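Amine Dehydrogenase (Pseudomonas putida, PDB 1JMX) probably carries electrons through its two bound heme c groups, as the alpha subunit of a quinohemoprotein amine dehydrogenase. Local coordinates at residues P131-Q136 and R142-I147; K117-L122 and D155-Y160; V212-A217 and T222-S227; G188-K193 and G216-G221. All blocks are in the same frame, centred on the assembly; numbering follows the deposited sequence.

Interaction 1: residues P131-Q136 and R142-I147; sequences PSLEYQ and RDWLPI. With HEC (heme c), chain E.
Glu134 and Trp144 bring the two backbones together, their CA atoms 6.0 Å apart. Residues 133-135 form a short 3-10 turn. Residues 144-147 open a longer helix, with Asp143 at its N-cap position; the Asp143 side chain makes no capping bond. No direct hydrogen bond joins the segments. One water spans them instead: it donates to Glu134 OE1 at 2.7 Å and accepts from the backbone Leu145 N at 2.9 Å. The other carboxylate oxygen of Glu134 makes a salt bridge to Arg148 of another Amine Dehydrogenase chain.

The main side-chain contact is a CH-pi interaction. Methyl CD2 of Leu133 sits 3.4 Å from the centroid of the six-membered ring of Trp144, 9° off the ring normal. The two side chains cross at about a right angle, and CD2 alone of the leucine lies on the indole face. Trp144 CG lies anti to the backbone N (chi1 -161°), which carries the indole toward Leu133 and the heme. This is part of the pocket of the second heme c in the cytochrome c-like domain. Trp144 CZ2 approaches heme atom CBB at 4.0 Å, and Leu133 CG lies 3.9 Å from heme CBC. Gln136 OE1 also comes within 3.5 Å of heme CBC, while accepting a hydrogen bond from Arg102. With an alanine in place of the tryptophan, the Leu133 methyl would probably lose its aromatic floor and a gap would open beside the heme. Leu133 also packs on His126, an axial ligand of the heme iron.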
# COMPACT_ATOMS: atom_id res chain seq x y z
N PRO A 131 1.62 13.45 -8.34
CA PRO A 131 2.22 13.57 -9.68
C PRO A 131 2.99 12.33 -10.15
O PRO A 131 3.05 12.07 -11.34
CB PRO A 131 3.14 14.79 -9.53
CG PRO A 131 2.43 15.62 -8.52
CD PRO A 131 2.02 14.59 -7.50
N SER A 132 3.56 11.57 -9.22
CA SER A 132 4.32 10.38 -9.57
C SER A 132 3.45 9.21 -10.02
O SER A 132 3.97 8.20 -10.48
CB SER A 132 5.17 9.93 -8.39
OG SER A 132 4.34 9.46 -7.35
N LEU A 133 2.14 9.35 -9.87
CA LEU A 133 1.19 8.31 -10.24
C LEU A 133 1.45 7.68 -11.60
O LEU A 133 1.57 6.46 -11.71
CB LEU A 133 -0.24 8.85 -10.16
CG LEU A 133 -1.44 7.91 -10.22
CD1 LEU A 133 -2.66 8.62 -9.64
CD2 LEU A 133 -1.71 7.45 -11.63
N GLU A 134 1.58 8.51 -12.63
CA GLU A 134 1.80 8.05 -14.00
C GLU A 134 3.20 7.52 -14.33
O GLU A 134 3.48 7.13 -15.46
CB GLU A 134 1.41 9.16 -14.99
CG GLU A 134 2.28 10.40 -14.89
CD GLU A 134 1.78 11.55 -15.74
OE1 GLU A 134 1.22 11.30 -16.83
OE2 GLU A 134 1.95 12.70 -15.31
N TYR A 135 4.08 7.50 -13.33
CA TYR A 135 5.44 7.01 -13.52
C TYR A 135 5.62 5.68 -12.80
O TYR A 135 6.66 5.04 -12.93
CB TYR A 135 6.47 8.00 -12.96
CG TYR A 135 6.51 9.32 -13.69
CD1 TYR A 135 7.44 9.55 -14.70
CD2 TYR A 135 5.63 10.35 -13.36
CE1 TYR A 135 7.50 10.76 -15.36
CE2 TYR A 135 5.67 11.57 -14.03
CZ TYR A 135 6.61 11.76 -15.03
OH TYR A 135 6.65 12.96 -15.68
N GLN A 136 4.61 5.29 -12.02
CA GLN A 136 4.64 4.06 -11.25
C GLN A 136 4.32 2.83 -12.10
O GLN A 136 3.89 2.96 -13.24
CB GLN A 136 3.66 4.16 -10.07
CG GLN A 136 4.02 5.24 -9.06
CD GLN A 136 2.90 5.53 -8.08
OE1 GLN A 136 1.89 4.85 -8.05
NE2 GLN A 136 3.08 6.57 -7.27
N ARG A 142 1.97 2.82 -20.22
CA ARG A 142 0.84 3.23 -21.04
C ARG A 142 0.56 4.73 -20.89
O ARG A 142 1.17 5.40 -20.07
CB ARG A 142 -0.40 2.43 -20.59
CG ARG A 142 -0.89 2.81 -19.20
CD ARG A 142 -1.83 1.77 -18.60
NE ARG A 142 -1.10 0.58 -18.17
CZ ARG A 142 -1.66 -0.47 -17.57
NH1 ARG A 142 -2.96 -0.49 -17.34
NH2 ARG A 142 -0.90 -1.49 -17.20
N ASP A 143 -0.31 5.26 -21.75
CA ASP A 143 -0.69 6.66 -21.66
C ASP A 143 -1.78 6.66 -20.59
O ASP A 143 -2.97 6.56 -20.90
CB ASP A 143 -1.26 7.16 -22.99
CG ASP A 143 -0.24 7.16 -24.10
OD1 ASP A 143 0.96 7.35 -23.82
OD2 ASP A 143 -0.63 6.96 -25.27
N TRP A 144 -1.36 6.71 -19.33
CA TRP A 144 -2.27 6.65 -18.20
C TRP A 144 -3.45 7.61 -18.19
O TRP A 144 -4.59 7.18 -18.05
CB TRP A 144 -1.50 6.74 -16.88
CG TRP A 144 -2.30 6.23 -15.73
CD1 TRP A 144 -2.37 4.95 -15.29
CD2 TRP A 144 -3.21 6.98 -14.92
NE1 TRP A 144 -3.28 4.84 -14.27
CE2 TRP A 144 -3.81 6.08 -14.02
CE3 TRP A 144 -3.59 8.33 -14.87
CZ2 TRP A 144 -4.77 6.48 -13.08
CZ3 TRP A 144 -4.54 8.73 -13.94
CH2 TRP A 144 -5.12 7.80 -13.06
N LEU A 145 -3.18 8.91 -18.32
CA LEU A 145 -4.25 9.90 -18.29
C LEU A 145 -5.34 9.71 -19.37
O LEU A 145 -6.52 9.64 -19.04
CB LEU A 145 -3.67 11.32 -18.27
CG LEU A 145 -4.60 12.51 -18.00
CD1 LEU A 145 -5.40 12.29 -16.71
CD2 LEU A 145 -3.77 13.77 -17.92
N PRO A 146 -4.95 9.61 -20.66
CA PRO A 146 -5.93 9.42 -21.75
C PRO A 146 -6.80 8.16 -21.56
O PRO A 146 -8.01 8.19 -21.78
CB PRO A 146 -5.03 9.28 -22.98
CG PRO A 146 -3.91 10.19 -22.65
CD PRO A 146 -3.60 9.83 -21.22
N ILE A 147 -6.17 7.07 -21.16
CA ILE A 147 -6.84 5.79 -20.92
C ILE A 147 -7.83 5.94 -19.76
O ILE A 147 -8.97 5.48 -19.83
CB ILE A 147 -5.80 4.68 -20.60
CG1 ILE A 147 -5.02 4.29 -21.86
CG2 ILE A 147 -6.45 3.46 -19.97
CD1 ILE A 147 -3.82 3.41 -21.58
FE HEC E . -7.64 6.26 -5.43
CHA HEC E . -8.67 7.70 -2.59
CHB HEC E . -10.84 6.14 -6.48
CHC HEC E . -6.60 4.97 -8.38
CHD HEC E . -4.39 6.44 -4.34
NA HEC E . -9.37 6.78 -4.69
C1A HEC E . -9.63 7.36 -3.49
C2A HEC E . -11.03 7.58 -3.29
C3A HEC E . -11.65 7.13 -4.38
C4A HEC E . -10.61 6.64 -5.25
CMA HEC E . -13.14 7.14 -4.66
CAA HEC E . -11.66 8.23 -2.08
CBA HEC E . -12.21 9.56 -2.59
CGA HEC E . -12.88 10.46 -1.58
O1A HEC E . -12.96 10.14 -0.41
O2A HEC E . -13.32 11.51 -1.98
NB HEC E . -8.52 5.68 -7.06
C1B HEC E . -9.89 5.69 -7.35
C2B HEC E . -10.20 5.23 -8.66
C3B HEC E . -9.00 4.92 -9.22
C4B HEC E . -7.96 5.18 -8.22
CMB HEC E . -11.61 5.14 -9.29
CAB HEC E . -8.87 4.42 -10.66
CBB HEC E . -8.34 5.44 -11.67
NC HEC E . -5.88 5.78 -6.18
C1C HEC E . -5.63 5.24 -7.43
C2C HEC E . -4.23 5.00 -7.64
C3C HEC E . -3.61 5.39 -6.52
C4C HEC E . -4.63 5.90 -5.61
CMC HEC E . -3.61 4.41 -8.91
CAC HEC E . -2.13 5.16 -6.28
CBC HEC E . -1.11 6.19 -6.71
ND HEC E . -6.72 6.93 -3.82
C1D HEC E . -5.37 6.94 -3.51
C2D HEC E . -5.13 7.55 -2.20
C3D HEC E . -6.39 7.90 -1.75
C4D HEC E . -7.31 7.50 -2.74
CMD HEC E . -3.78 7.75 -1.52
CAD HEC E . -6.87 8.59 -0.47
CBD HEC E . -5.84 8.90 0.57
CGD HEC E . -5.78 7.82 1.60
O1D HEC E . -6.15 6.67 1.28
O2D HEC E . -5.36 8.11 2.74
O HOH W 1 -0.46 9.89 -18.47

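Interaction 2: residues K117-L122 and D155-Y160; sequences KEWEHL and DLAKRY. With HEC (heme c), chain E.
From helix 116-129, Trp119 meets Leu156, Ala157 and Tyr160 at the end of helix 144-159, its CA 7.0 Å from that of Ala157. The tight part is the indole. Leu156 CB lies over its five-membered ring in a CH-pi contact, 3.6 Å from the centroid and 4° off the normal. Farther along the leucine, CD1 lies 3.6 Å from Trp119 CE3. With CG anti to the carbonyl carbon (chi1 -81°), Trp119 reaches across to the C-terminal end of helix 144-159. NE1 gives a weak hydrogen bond to the backbone Tyr160 O, just past the helix, 3.4 Å long, with the oxygen near the indole plane. At the far end of the indole, Trp119 CZ3 and Leu156 CD1 each approach heme methyl CMB at 3.8 Å. Leu122 CD2 touches the same methyl in the heme c pocket.

The outer side is looser. Toward Ala157 the indole meets mainly backbone: Trp119 CD1 is 3.6 Å from Ala157 N, with Ala157 CB farther off at 4.0 Å. Lys117 and Lys158 are exposed and stay outside the contact.

Arg114 makes a cation-pi contact with Trp119. Val109 of helix 107-110 packs on both Trp119 and Leu156, and helix 94-100 meets Leu156 through Leu96.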
# COMPACT_ATOMS: atom_id res chain seq x y z
N LYS A 117 -18.85 12.96 -14.69
CA LYS A 117 -18.05 14.15 -14.38
C LYS A 117 -17.37 14.07 -13.02
O LYS A 117 -16.27 14.61 -12.84
CB LYS A 117 -18.90 15.42 -14.49
CG LYS A 117 -18.19 16.72 -14.07
CD LYS A 117 -16.89 17.00 -14.86
CE LYS A 117 -17.14 17.16 -16.36
NZ LYS A 117 -15.90 17.54 -17.13
N GLU A 118 -18.02 13.42 -12.07
CA GLU A 118 -17.46 13.27 -10.73
C GLU A 118 -16.35 12.22 -10.74
O GLU A 118 -15.45 12.26 -9.91
CB GLU A 118 -18.55 12.92 -9.72
CG GLU A 118 -19.63 14.00 -9.59
CD GLU A 118 -19.08 15.31 -9.07
OE1 GLU A 118 -18.40 15.29 -8.04
OE2 GLU A 118 -19.33 16.37 -9.68
N TRP A 119 -16.43 11.28 -11.69
CA TRP A 119 -15.41 10.24 -11.84
C TRP A 119 -14.23 10.89 -12.55
O TRP A 119 -13.07 10.54 -12.31
CB TRP A 119 -15.91 9.04 -12.66
CG TRP A 119 -16.75 8.03 -11.91
CD1 TRP A 119 -18.02 7.63 -12.22
CD2 TRP A 119 -16.37 7.29 -10.73
NE1 TRP A 119 -18.45 6.68 -11.32
CE2 TRP A 119 -17.47 6.46 -10.39
CE3 TRP A 119 -15.22 7.25 -9.93
CZ2 TRP A 119 -17.44 5.59 -9.29
CZ3 TRP A 119 -15.20 6.39 -8.83
CH2 TRP A 119 -16.30 5.57 -8.52
N GLU A 120 -14.52 11.85 -13.44
CA GLU A 120 -13.48 12.57 -14.18
C GLU A 120 -12.71 13.50 -13.22
O GLU A 120 -11.49 13.62 -13.32
CB GLU A 120 -14.09 13.39 -15.31
CG GLU A 120 -13.04 14.06 -16.18
CD GLU A 120 -13.59 15.19 -17.04
OE1 GLU A 120 -13.09 16.33 -16.93
OE2 GLU A 120 -14.53 14.94 -17.82
N HIS A 121 -13.43 14.16 -12.31
CA HIS A 121 -12.81 15.04 -11.33
C HIS A 121 -11.91 14.21 -10.42
O HIS A 121 -10.84 14.66 -10.01
CB HIS A 121 -13.85 15.73 -10.44
CG HIS A 121 -14.52 16.90 -11.08
ND1 HIS A 121 -13.87 17.76 -11.94
CD2 HIS A 121 -15.78 17.38 -10.96
CE1 HIS A 121 -14.69 18.72 -12.32
NE2 HIS A 121 -15.86 18.51 -11.74
N LEU A 122 -12.36 12.99 -10.11
CA LEU A 122 -11.59 12.09 -9.26
C LEU A 122 -10.26 11.73 -9.90
O LEU A 122 -9.23 11.76 -9.23
CB LEU A 122 -12.39 10.83 -8.94
CG LEU A 122 -11.66 9.76 -8.13
CD1 LEU A 122 -12.61 9.11 -7.17
CD2 LEU A 122 -11.07 8.72 -9.08
N ASP A 155 -16.54 3.79 -18.06
CA ASP A 155 -16.84 2.46 -17.54
C ASP A 155 -17.29 2.59 -16.09
O ASP A 155 -18.29 2.00 -15.69
CB ASP A 155 -15.59 1.56 -17.64
CG ASP A 155 -15.87 0.10 -17.27
OD1 ASP A 155 -15.14 -0.46 -16.42
OD2 ASP A 155 -16.81 -0.49 -17.86
N LEU A 156 -16.57 3.41 -15.32
CA LEU A 156 -16.88 3.64 -13.92
C LEU A 156 -18.27 4.24 -13.79
O LEU A 156 -19.00 3.93 -12.85
CB LEU A 156 -15.86 4.59 -13.29
CG LEU A 156 -14.42 4.17 -12.98
CD1 LEU A 156 -13.61 5.38 -12.57
CD2 LEU A 156 -14.41 3.13 -11.87
N ALA A 157 -18.64 5.11 -14.73
CA ALA A 157 -19.94 5.77 -14.72
C ALA A 157 -21.07 4.81 -15.05
O ALA A 157 -22.18 4.95 -14.56
CB ALA A 157 -19.94 6.94 -15.69
N LYS A 158 -20.80 3.84 -15.91
CA LYS A 158 -21.81 2.86 -16.29
C LYS A 158 -21.99 1.79 -15.20
O LYS A 158 -23.12 1.37 -14.90
CB LYS A 158 -21.42 2.21 -17.62
CG LYS A 158 -22.44 1.20 -18.13
CD LYS A 158 -22.08 0.68 -19.52
CE LYS A 158 -22.44 1.70 -20.60
NZ LYS A 158 -22.32 1.14 -21.99
N ARG A 159 -20.88 1.37 -14.60
CA ARG A 159 -20.90 0.36 -13.55
C ARG A 159 -21.38 0.91 -12.20
O ARG A 159 -22.13 0.24 -11.49
CB ARG A 159 -19.51 -0.27 -13.38
CG ARG A 159 -18.90 -0.81 -14.68
CD ARG A 159 -17.88 -1.93 -14.44
NE ARG A 159 -16.81 -1.60 -13.49
CZ ARG A 159 -16.06 -2.51 -12.86
NH1 ARG A 159 -16.25 -3.81 -13.09
NH2 ARG A 159 -15.13 -2.14 -11.98
N TYR A 160 -20.95 2.13 -11.88
CA TYR A 160 -21.31 2.75 -10.61
C TYR A 160 -21.88 4.15 -10.78
O TYR A 160 -21.26 5.12 -10.36
CB TYR A 160 -20.07 2.84 -9.71
CG TYR A 160 -19.26 1.57 -9.64
CD1 TYR A 160 -17.90 1.59 -9.96
CD2 TYR A 160 -19.83 0.37 -9.23
CE1 TYR A 160 -17.13 0.43 -9.88
CE2 TYR A 160 -19.08 -0.80 -9.14
CZ TYR A 160 -17.72 -0.76 -9.46
OH TYR A 160 -16.95 -1.90 -9.34
FE HEC E . -7.64 6.26 -5.43
CHA HEC E . -8.67 7.70 -2.59
CHB HEC E . -10.84 6.14 -6.48
CHC HEC E . -6.60 4.97 -8.38
CHD HEC E . -4.39 6.44 -4.34
NA HEC E . -9.37 6.78 -4.69
C1A HEC E . -9.63 7.36 -3.49
C2A HEC E . -11.03 7.58 -3.29
C3A HEC E . -11.65 7.13 -4.38
C4A HEC E . -10.61 6.64 -5.25
CMA HEC E . -13.14 7.14 -4.66
CAA HEC E . -11.66 8.23 -2.08
CBA HEC E . -12.21 9.56 -2.59
CGA HEC E . -12.88 10.46 -1.58
O1A HEC E . -12.96 10.14 -0.41
O2A HEC E . -13.32 11.51 -1.98
NB HEC E . -8.52 5.68 -7.06
C1B HEC E . -9.89 5.69 -7.35
C2B HEC E . -10.20 5.23 -8.66
C3B HEC E . -9.00 4.92 -9.22
C4B HEC E . -7.96 5.18 -8.22
CMB HEC E . -11.61 5.14 -9.29
CAB HEC E . -8.87 4.42 -10.66
CBB HEC E . -8.34 5.44 -11.67
NC HEC E . -5.88 5.78 -6.18
C1C HEC E . -5.63 5.24 -7.43
C2C HEC E . -4.23 5.00 -7.64
C3C HEC E . -3.61 5.39 -6.52
C4C HEC E . -4.63 5.90 -5.61
CMC HEC E . -3.61 4.41 -8.91
CAC HEC E . -2.13 5.16 -6.28
CBC HEC E . -1.11 6.19 -6.71
ND HEC E . -6.72 6.93 -3.82
C1D HEC E . -5.37 6.94 -3.51
C2D HEC E . -5.13 7.55 -2.20
C3D HEC E . -6.39 7.90 -1.75
C4D HEC E . -7.31 7.50 -2.74
CMD HEC E . -3.78 7.75 -1.52
CAD HEC E . -6.87 8.59 -0.47
CBD HEC E . -5.84 8.90 0.57
CGD HEC E . -5.78 7.82 1.60
O1D HEC E . -6.15 6.67 1.28
O2D HEC E . -5.36 8.11 2.74

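Interaction 3: residues V212-A217 and T222-S227; sequences VEVKGA and TPFNGS
Val214 and Gly226 form a regular antiparallel hydrogen-bonded pair. Val214 N donates to Gly226 O at 2.8 Å, and Gly226 N returns a bond to Val214 O at 2.9 Å. The strand axes run 175° apart in direction, as in a beta hairpin. Toward the turn the backbone pairing loosens. Phe224 N still reaches Gly216 O at 2.9 Å, but it comes from above the carbonyl plane.

A side chain enters the backbone bonding here. Asn225 OD1 accepts from Gly216 N at 3.0 Å, whereas the bond from that same N-H to Phe224 O is weak. Asn225 CG sits anti to its carbonyl carbon (chi1 -58°), which swings the amide back across the neighbouring strand. Lys215 crosses this side chain at about a right angle, with CE 3.6 Å from Asn225 CB. Its NZ turns back to Glu213 OE1 in a salt bridge of 3.1 Å on its own strand.

On the face opposite Glu213, Lys215 and Asn225, the contact is apolar. Val214 CG1 meets Phe224 CD2 at 3.6 Å, approaching the ring obliquely.

Both strands belong to an eight-stranded antiparallel barrel. Strand 194-204 flanks 209-218, strand 237-244 flanks 223-233, and Phe186 of strand 182-190 packs against Val214 and Phe224.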
# COMPACT_ATOMS: atom_id res chain seq x y z
N VAL A 212 -26.49 -1.09 23.68
CA VAL A 212 -26.33 -2.49 23.30
C VAL A 212 -25.76 -3.32 24.44
O VAL A 212 -24.86 -2.90 25.16
CB VAL A 212 -25.39 -2.64 22.06
CG1 VAL A 212 -25.40 -4.07 21.55
CG2 VAL A 212 -25.81 -1.69 20.94
N GLU A 213 -26.29 -4.53 24.58
CA GLU A 213 -25.85 -5.45 25.62
C GLU A 213 -25.64 -6.82 25.01
O GLU A 213 -26.55 -7.40 24.43
CB GLU A 213 -26.90 -5.53 26.73
CG GLU A 213 -26.45 -6.30 27.96
CD GLU A 213 -26.19 -5.39 29.15
OE1 GLU A 213 -25.11 -5.53 29.79
OE2 GLU A 213 -27.07 -4.55 29.47
N VAL A 214 -24.42 -7.32 25.11
CA VAL A 214 -24.08 -8.62 24.57
C VAL A 214 -23.91 -9.59 25.73
O VAL A 214 -23.19 -9.31 26.69
CB VAL A 214 -22.76 -8.55 23.76
CG1 VAL A 214 -22.52 -9.84 23.03
CG2 VAL A 214 -22.82 -7.39 22.79
N LYS A 215 -24.62 -10.71 25.66
CA LYS A 215 -24.53 -11.74 26.70
C LYS A 215 -24.34 -13.11 26.07
O LYS A 215 -25.26 -13.65 25.45
CB LYS A 215 -25.78 -11.73 27.58
CG LYS A 215 -25.54 -11.15 28.97
CD LYS A 215 -25.10 -9.69 28.89
CE LYS A 215 -24.01 -9.37 29.91
NZ LYS A 215 -23.33 -8.06 29.61
N GLY A 216 -23.16 -13.69 26.23
CA GLY A 216 -22.91 -15.00 25.67
C GLY A 216 -21.57 -15.58 26.08
O GLY A 216 -21.02 -15.22 27.12
N ALA A 217 -21.07 -16.50 25.27
CA ALA A 217 -19.79 -17.14 25.55
C ALA A 217 -19.32 -17.88 24.33
O ALA A 217 -20.07 -18.08 23.37
CB ALA A 217 -19.93 -18.11 26.72
N THR A 222 -15.05 -19.42 27.56
CA THR A 222 -14.62 -18.05 27.83
C THR A 222 -15.85 -17.15 27.57
O THR A 222 -16.56 -17.31 26.58
CB THR A 222 -13.38 -17.65 26.95
OG1 THR A 222 -12.98 -16.30 27.22
CG2 THR A 222 -13.70 -17.74 25.52
N PRO A 223 -16.16 -16.24 28.51
CA PRO A 223 -17.30 -15.34 28.41
C PRO A 223 -17.27 -14.33 27.26
O PRO A 223 -16.21 -13.92 26.79
CB PRO A 223 -17.28 -14.61 29.76
CG PRO A 223 -16.62 -15.58 30.67
CD PRO A 223 -15.49 -16.07 29.81
N PHE A 224 -18.46 -13.93 26.83
CA PHE A 224 -18.61 -12.94 25.78
C PHE A 224 -19.73 -11.98 26.21
O PHE A 224 -20.82 -11.96 25.64
CB PHE A 224 -18.92 -13.58 24.43
CG PHE A 224 -18.69 -12.67 23.26
CD1 PHE A 224 -17.40 -12.29 22.90
CD2 PHE A 224 -19.75 -12.16 22.53
CE1 PHE A 224 -17.17 -11.41 21.84
CE2 PHE A 224 -19.54 -11.28 21.46
CZ PHE A 224 -18.24 -10.90 21.12
N ASN A 225 -19.46 -11.24 27.28
CA ASN A 225 -20.42 -10.29 27.81
C ASN A 225 -19.87 -8.87 27.66
O ASN A 225 -18.72 -8.59 28.02
CB ASN A 225 -20.72 -10.58 29.29
CG ASN A 225 -21.26 -11.98 29.51
OD1 ASN A 225 -22.12 -12.45 28.77
ND2 ASN A 225 -20.75 -12.66 30.54
N GLY A 226 -20.70 -7.99 27.13
CA GLY A 226 -20.28 -6.62 26.93
C GLY A 226 -21.41 -5.62 26.89
O GLY A 226 -22.59 -5.97 26.81
N SER A 227 -21.01 -4.36 26.93
CA SER A 227 -21.93 -3.23 26.90
C SER A 227 -21.34 -2.19 25.96
O SER A 227 -20.12 -1.99 25.91
CB SER A 227 -22.03 -2.65 28.31
OG SER A 227 -22.66 -1.37 28.31

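Interaction 4: residues G188-K193 and G216-G221; sequences GHMLAK and GAYADG
Lys193 NZ lies over the Tyr218 ring in a cation-pi contact, 3.6 Å from the centroid and 13° off the normal. The lysine crosses the tyrosine at about a right angle. Bends at chi2 (59°) and chi4 (-57°) fold the chain over the ring, with Lys193 CG 3.6 Å from Tyr218 CE1. Asp220 flanks the same lysine: its OD1 touches CE at 3.3 Å, but stands 4.5 Å from NZ, beyond a salt bridge. The other oxygen, OD2, accepts a hydrogen bond from Thr222 N.

Met190 comes to the rim of the ring. Its CB lies near the ring plane, 4.1 Å from Tyr218 CE1, and its CE reaches Tyr218 OH at 3.4 Å. The sulfur stands obliquely to the ring, a Met-aromatic contact. Tyr218 also meets Phe224 nearly perpendicularly and packs on Leu274.

In the barrel, the contact joins the ends of strands 182-190 and 209-218 and the loops after them, where Tyr218 opens a type I turn to Gly221. A leucine in place of Tyr218 would probably leave the Lys193 ammonium without its aromatic partner and free that chain to turn. The ring's pi electrons and the nearby carboxylate are likely to favour a charged Lys193.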
# COMPACT_ATOMS: atom_id res chain seq x y z
N GLY A 188 -21.61 -16.81 15.98
CA GLY A 188 -20.45 -16.33 15.27
C GLY A 188 -19.25 -17.22 15.48
O GLY A 188 -19.31 -18.19 16.24
N HIS A 189 -18.15 -16.89 14.81
CA HIS A 189 -16.93 -17.67 14.91
C HIS A 189 -15.69 -16.80 14.77
O HIS A 189 -15.59 -15.99 13.85
CB HIS A 189 -16.90 -18.74 13.83
CG HIS A 189 -15.74 -19.67 13.93
ND1 HIS A 189 -14.49 -19.36 13.45
CD2 HIS A 189 -15.62 -20.90 14.50
CE1 HIS A 189 -13.65 -20.34 13.72
NE2 HIS A 189 -14.31 -21.29 14.35
N MET A 190 -14.76 -16.96 15.70
CA MET A 190 -13.51 -16.22 15.65
C MET A 190 -12.40 -17.19 15.23
O MET A 190 -12.19 -18.21 15.88
CB MET A 190 -13.19 -15.59 17.00
CG MET A 190 -11.95 -14.70 16.98
SD MET A 190 -11.54 -14.01 18.58
CE MET A 190 -12.44 -12.48 18.52
N LEU A 191 -11.73 -16.88 14.13
CA LEU A 191 -10.64 -17.71 13.62
C LEU A 191 -9.61 -17.94 14.72
O LEU A 191 -9.24 -17.02 15.44
CB LEU A 191 -9.98 -17.00 12.43
CG LEU A 191 -9.93 -17.67 11.05
CD1 LEU A 191 -11.24 -18.34 10.68
CD2 LEU A 191 -9.60 -16.59 10.05
N ALA A 192 -9.20 -19.19 14.87
CA ALA A 192 -8.22 -19.58 15.88
C ALA A 192 -8.70 -19.46 17.33
O ALA A 192 -7.90 -19.62 18.26
CB ALA A 192 -6.92 -18.82 15.68
N LYS A 193 -9.98 -19.16 17.52
CA LYS A 193 -10.54 -19.06 18.87
C LYS A 193 -11.76 -19.97 19.03
O LYS A 193 -11.88 -20.70 20.02
CB LYS A 193 -10.90 -17.62 19.21
CG LYS A 193 -11.60 -17.46 20.56
CD LYS A 193 -10.75 -17.99 21.70
CE LYS A 193 -11.47 -17.91 23.02
NZ LYS A 193 -11.88 -16.52 23.31
N GLY A 216 -23.16 -13.69 26.23
CA GLY A 216 -22.91 -15.00 25.67
C GLY A 216 -21.57 -15.58 26.08
O GLY A 216 -21.02 -15.22 27.12
N ALA A 217 -21.07 -16.50 25.27
CA ALA A 217 -19.79 -17.14 25.55
C ALA A 217 -19.32 -17.88 24.33
O ALA A 217 -20.07 -18.08 23.37
CB ALA A 217 -19.93 -18.11 26.72
N TYR A 218 -18.04 -18.26 24.34
CA TYR A 218 -17.45 -19.03 23.26
C TYR A 218 -17.69 -20.49 23.58
O TYR A 218 -18.09 -20.83 24.70
CB TYR A 218 -15.95 -18.76 23.16
CG TYR A 218 -15.60 -17.43 22.55
CD1 TYR A 218 -15.33 -17.31 21.19
CD2 TYR A 218 -15.49 -16.29 23.34
CE1 TYR A 218 -14.95 -16.10 20.63
CE2 TYR A 218 -15.11 -15.07 22.79
CZ TYR A 218 -14.84 -14.98 21.44
OH TYR A 218 -14.46 -13.78 20.88
N ALA A 219 -17.47 -21.36 22.59
CA ALA A 219 -17.67 -22.78 22.78
C ALA A 219 -16.73 -23.36 23.84
O ALA A 219 -17.06 -24.36 24.48
CB ALA A 219 -17.49 -23.52 21.46
N ASP A 220 -15.60 -22.69 24.07
CA ASP A 220 -14.62 -23.15 25.05
C ASP A 220 -14.87 -22.67 26.49
O ASP A 220 -14.06 -22.91 27.39
CB ASP A 220 -13.20 -22.76 24.62
CG ASP A 220 -12.94 -21.28 24.70
OD1 ASP A 220 -11.77 -20.86 24.55
OD2 ASP A 220 -13.91 -20.52 24.92
N GLY A 221 -15.97 -21.95 26.70
CA GLY A 221 -16.30 -21.47 28.03
C GLY A 221 -15.87 -20.06 28.40
O GLY A 221 -16.25 -19.57 29.47

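How the interactions relate
From the N terminus, the chain first enters the heme-binding domain. Interaction 2 closes a loop of 32 residues between helix 116-129 and the end of helix 144-159. Interaction 1 is nested inside it, closing a five-residue loop at the start of helix 144-159. Their centres are about 17 Å apart, and both touch the same heme c. The chain then forms the barrel, on the opposite side of the chain's centre. Interaction 4 closes a 22-residue loop from strand 182-190 to the end of strand 209-218. Interaction 3 closes the next hairpin and shares Gly216 and Ala217 with it. These two contacts touch one another.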